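Long-range contacts in ribosome-associated factor Y (PDB 3TQM), which probably binds ribosomes in their paired 100S form, as a short hibernation-promoting factor, and so takes part in regulating translation: residues His25-Cys30 / Lys80-Leu85; Ser35-Ile40 / Ala52-Pro57. All blocks are in the same frame, centred on the assembly; numbering follows the deposited sequence.

Contact 1: His25-Cys30 / Lys80-Leu85; sequences HRIQPC and KLETQL
Ile27 drives its CD1 end into the helical segment Lys80-Leu85, where packing is tightest. Its CG1, anti to the backbone N (chi1 -161°), comes to lie 3.5 Å from Glu82 CG, the two side chains running past each other in opposite senses. Against Leu81 and Leu85 the Ile27 side chain crosses at about a right angle, with Ile27 CD1 3.3 Å from Leu81 CB and 3.5 Å from Leu85 CD1. Beyond this apolar wedge, Pro29, which follows a cis peptide bond, and Leu85 slide past each other in opposite directions, Pro29 CD 4.0 Å from Leu85 CB.

Towards solvent the contact becomes polar and looser. Glu82 extends its carboxylate to the backbone of Gln28, and OE2 accepts the Gln28 N-H through its anti lone pair (3.0 Å, 149° at the hydrogen). Glu82 OE2 also comes 2.8 Å from Gln28 O, an approach of two acceptors that is no hydrogen bond and whose closeness is doubtful. The exposed side chain of Gln28 adds little more than a brush of CG against OE2.

The loop after helix 14-24 thus lies against helix 70-89, where Pro29 also meets Ser86 and Lys89. Beyond the buried leucines, strand 59-65 offers Ile61 to both and Ala63 to Leu81.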
# COMPACT_ATOMS: atom_id res chain seq x y z
N HIS A 25 0.41 -8.38 -4.37
CA HIS A 25 0.60 -9.83 -4.45
C HIS A 25 2.02 -10.19 -4.87
O HIS A 25 2.39 -11.36 -4.90
CB HIS A 25 -0.42 -10.45 -5.42
CG HIS A 25 -1.83 -10.40 -4.92
ND1 HIS A 25 -2.17 -10.70 -3.62
CD2 HIS A 25 -2.99 -10.09 -5.55
CE1 HIS A 25 -3.47 -10.58 -3.47
NE2 HIS A 25 -4.00 -10.20 -4.62
N ARG A 26 2.81 -9.17 -5.18
CA ARG A 26 4.20 -9.36 -5.59
C ARG A 26 5.17 -8.93 -4.49
O ARG A 26 6.37 -9.19 -4.58
CB ARG A 26 4.51 -8.54 -6.84
CG ARG A 26 3.92 -9.08 -8.13
CD ARG A 26 4.27 -8.16 -9.29
NE ARG A 26 3.76 -8.65 -10.56
CZ ARG A 26 3.47 -7.87 -11.60
NH1 ARG A 26 3.63 -6.55 -11.50
NH2 ARG A 26 3.02 -8.39 -12.72
N ILE A 27 4.64 -8.28 -3.46
CA ILE A 27 5.49 -7.69 -2.43
C ILE A 27 6.22 -8.72 -1.57
O ILE A 27 5.72 -9.81 -1.31
CB ILE A 27 4.68 -6.74 -1.52
CG1 ILE A 27 5.63 -5.79 -0.78
CG2 ILE A 27 3.83 -7.53 -0.53
CD1 ILE A 27 4.91 -4.77 0.06
N GLN A 28 7.43 -8.36 -1.14
CA GLN A 28 8.25 -9.24 -0.32
C GLN A 28 9.33 -8.40 0.36
O GLN A 28 9.59 -7.28 -0.05
CB GLN A 28 8.89 -10.33 -1.18
CG GLN A 28 9.12 -9.93 -2.62
CD GLN A 28 10.36 -10.57 -3.21
OE1 GLN A 28 10.34 -11.72 -3.64
NE2 GLN A 28 11.46 -9.82 -3.21
N PRO A 29 9.96 -8.96 1.41
CA PRO A 29 9.77 -10.32 1.92
C PRO A 29 8.59 -10.47 2.87
O PRO A 29 7.92 -9.50 3.20
CB PRO A 29 11.07 -10.58 2.67
CG PRO A 29 11.46 -9.24 3.19
CD PRO A 29 11.02 -8.24 2.15
N CYS A 30 8.34 -11.71 3.29
CA CYS A 30 7.37 -12.01 4.34
C CYS A 30 5.92 -11.67 3.97
O CYS A 30 5.10 -11.39 4.85
CB CYS A 30 7.76 -11.31 5.65
SG CYS A 30 9.38 -11.82 6.30
N LYS A 80 8.39 1.54 -0.15
CA LYS A 80 8.40 1.85 1.28
C LYS A 80 7.94 0.64 2.09
O LYS A 80 8.48 0.37 3.17
CB LYS A 80 7.51 3.06 1.57
CG LYS A 80 8.10 4.38 1.09
CD LYS A 80 7.32 5.57 1.62
CE LYS A 80 8.06 6.87 1.34
NZ LYS A 80 7.38 8.05 1.95
N LEU A 81 6.94 -0.08 1.58
CA LEU A 81 6.46 -1.28 2.24
C LEU A 81 7.55 -2.36 2.29
O LEU A 81 7.81 -2.93 3.34
CB LEU A 81 5.21 -1.83 1.54
CG LEU A 81 3.89 -1.11 1.77
CD1 LEU A 81 2.74 -1.93 1.19
CD2 LEU A 81 3.67 -0.86 3.25
N GLU A 82 8.17 -2.62 1.14
CA GLU A 82 9.22 -3.63 1.06
C GLU A 82 10.35 -3.31 2.03
O GLU A 82 10.86 -4.20 2.71
CB GLU A 82 9.75 -3.75 -0.37
CG GLU A 82 8.72 -4.27 -1.35
CD GLU A 82 9.35 -5.05 -2.49
OE1 GLU A 82 10.10 -4.44 -3.29
OE2 GLU A 82 9.10 -6.27 -2.59
N THR A 83 10.74 -2.04 2.08
CA THR A 83 11.73 -1.59 3.05
C THR A 83 11.30 -1.98 4.46
O THR A 83 12.07 -2.58 5.21
CB THR A 83 11.94 -0.07 2.98
OG1 THR A 83 12.44 0.30 1.69
CG2 THR A 83 12.93 0.38 4.05
N GLN A 84 10.07 -1.63 4.81
CA GLN A 84 9.56 -1.88 6.16
C GLN A 84 9.41 -3.38 6.46
O GLN A 84 9.59 -3.81 7.60
CB GLN A 84 8.22 -1.16 6.38
CG GLN A 84 8.36 0.35 6.45
CD GLN A 84 9.39 0.79 7.47
OE1 GLN A 84 10.26 1.61 7.16
NE2 GLN A 84 9.30 0.25 8.68
N LEU A 85 9.09 -4.15 5.43
CA LEU A 85 9.01 -5.60 5.56
C LEU A 85 10.39 -6.21 5.76
O LEU A 85 10.55 -7.19 6.49
CB LEU A 85 8.32 -6.21 4.34
CG LEU A 85 6.79 -6.10 4.30
CD1 LEU A 85 6.26 -6.34 2.89
CD2 LEU A 85 6.16 -7.07 5.29

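Contact 2: Ser35-Ile40 / Ala52-Pro57; sequences SNIHII and ANVKLP
Lys55, Asn53 and His38 lose the most surface here, and all three project from the same face of an antiparallel strand pair. Lys55 is gripped through its backbone: its carbonyl receives the Ser35 N-H (Ser35 N to Lys55 O 2.9 Å), and its own N-H goes to the carbonyl of Asn36 (Lys55 N to Asn36 O 2.8 Å). Its CG, anti to the backbone N (chi1 -179°), passes beside the serine hydroxyl, 3.5 Å from Ser35 OG; beyond a bend at chi2 the amine turns away to the carbonyl of Ser59.

Asn53 and His38 form a hydrogen-bonded pair, His38 N to Asn53 O 3.0 Å and Asn53 N to His38 O 2.9 Å. Their polar ends part company: His38 NE2 bonds Thr6 OG1 on strand 2-8, and Asn53 ND2 bonds Asn62 OD1 on strand 59-65.

On the other face, Ile37 and Val54 lie side by side and point the same way, Ile37 CG1 to Val54 CG2 4.0 Å. Ile37 and Ile39 reach helix 14-24 and Ala52 reaches helix 70-89. This is the central hairpin of the four-stranded beta-alpha-beta-beta-beta-alpha fold of the HPF/YfiA family, with both helices against one side of the sheet.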
# COMPACT_ATOMS: atom_id res chain seq x y z
N SER A 35 -1.64 -10.56 7.22
CA SER A 35 -3.03 -10.96 7.37
C SER A 35 -3.97 -9.95 6.73
O SER A 35 -4.83 -10.31 5.92
CB SER A 35 -3.38 -11.14 8.84
OG SER A 35 -3.24 -9.93 9.55
N ASN A 36 -3.81 -8.68 7.09
CA ASN A 36 -4.66 -7.61 6.58
C ASN A 36 -3.89 -6.42 6.01
O ASN A 36 -2.93 -5.94 6.60
CB ASN A 36 -5.60 -7.09 7.68
CG ASN A 36 -6.64 -8.11 8.08
OD1 ASN A 36 -7.62 -8.32 7.37
ND2 ASN A 36 -6.44 -8.73 9.24
N ILE A 37 -4.35 -5.95 4.85
CA ILE A 37 -3.82 -4.72 4.28
C ILE A 37 -4.98 -3.78 4.00
O ILE A 37 -5.88 -4.11 3.24
CB ILE A 37 -3.10 -4.98 2.95
CG1 ILE A 37 -1.94 -5.95 3.15
CG2 ILE A 37 -2.61 -3.67 2.36
CD1 ILE A 37 -1.00 -6.01 1.97
N HIS A 38 -4.95 -2.61 4.62
CA HIS A 38 -5.95 -1.59 4.34
C HIS A 38 -5.30 -0.40 3.66
O HIS A 38 -4.44 0.27 4.23
CB HIS A 38 -6.69 -1.16 5.62
CG HIS A 38 -7.93 -0.38 5.35
ND1 HIS A 38 -8.89 -0.14 6.32
CD2 HIS A 38 -8.39 0.23 4.23
CE1 HIS A 38 -9.87 0.58 5.81
NE2 HIS A 38 -9.59 0.82 4.54
N ILE A 39 -5.72 -0.14 2.42
CA ILE A 39 -5.17 0.94 1.62
C ILE A 39 -6.15 2.10 1.51
O ILE A 39 -7.35 1.90 1.33
CB ILE A 39 -4.81 0.46 0.20
CG1 ILE A 39 -3.76 -0.65 0.27
CG2 ILE A 39 -4.30 1.61 -0.65
CD1 ILE A 39 -3.36 -1.16 -1.07
N ILE A 40 -5.63 3.32 1.62
CA ILE A 40 -6.46 4.51 1.52
C ILE A 40 -5.91 5.49 0.50
O ILE A 40 -4.82 6.04 0.66
CB ILE A 40 -6.60 5.20 2.89
CG1 ILE A 40 -7.24 4.24 3.90
CG2 ILE A 40 -7.42 6.47 2.76
CD1 ILE A 40 -7.56 4.88 5.22
N ALA A 52 -1.06 3.15 3.52
CA ALA A 52 -1.25 1.72 3.73
C ALA A 52 -1.02 1.28 5.17
O ALA A 52 -0.07 1.71 5.83
CB ALA A 52 -0.35 0.93 2.79
N ASN A 53 -1.91 0.42 5.66
CA ASN A 53 -1.77 -0.17 6.99
C ASN A 53 -1.70 -1.70 6.87
O ASN A 53 -2.67 -2.35 6.49
CB ASN A 53 -2.94 0.25 7.89
CG ASN A 53 -2.94 -0.46 9.23
OD1 ASN A 53 -3.59 -1.50 9.39
ND2 ASN A 53 -2.23 0.09 10.20
N VAL A 54 -0.53 -2.26 7.18
CA VAL A 54 -0.30 -3.69 7.02
C VAL A 54 -0.12 -4.42 8.35
O VAL A 54 0.66 -4.00 9.20
CB VAL A 54 0.94 -3.95 6.14
CG1 VAL A 54 1.30 -5.43 6.15
CG2 VAL A 54 0.70 -3.46 4.72
N LYS A 55 -0.86 -5.51 8.51
CA LYS A 55 -0.85 -6.26 9.76
C LYS A 55 -0.10 -7.58 9.65
O LYS A 55 -0.46 -8.45 8.86
CB LYS A 55 -2.29 -6.49 10.25
CG LYS A 55 -2.39 -7.25 11.56
CD LYS A 55 -1.54 -6.61 12.65
CE LYS A 55 -1.69 -7.36 13.96
NZ LYS A 55 -0.61 -7.01 14.93
N LEU A 56 0.96 -7.70 10.43
CA LEU A 56 1.74 -8.93 10.52
C LEU A 56 1.56 -9.48 11.93
O LEU A 56 1.05 -8.79 12.81
CB LEU A 56 3.22 -8.64 10.27
CG LEU A 56 3.59 -8.01 8.93
CD1 LEU A 56 4.74 -7.03 9.11
CD2 LEU A 56 3.94 -9.07 7.89
N PRO A 57 1.97 -10.74 12.15
CA PRO A 57 1.88 -11.30 13.50
C PRO A 57 2.80 -10.56 14.47
O PRO A 57 4.03 -10.65 14.34
CB PRO A 57 2.34 -12.75 13.31
CG PRO A 57 2.11 -13.04 11.86
CD PRO A 57 2.41 -11.75 11.16

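Contact 2 builds the sheet itself, whereas contact 1 fastens the loop after helix 14-24 to helix 70-89, which lies over that sheet. In sequence the hairpin is nested inside the long loop that contact 1 closes. Both are partly buried, but they divide differently: contact 2 has an apolar face under the helices and a polar outer face, while contact 1 grades from buried leucines to the exposed side chain of Gln28. A ladder of backbone bonds dominates the one; side-chain packing with a single carboxylate-to-backbone bond dominates the other. Their centres lie about 11 Å apart, and they meet where Leu85 CD2 approaches Leu56 CD2 at 4.0 Å, within the shared helix-sheet core.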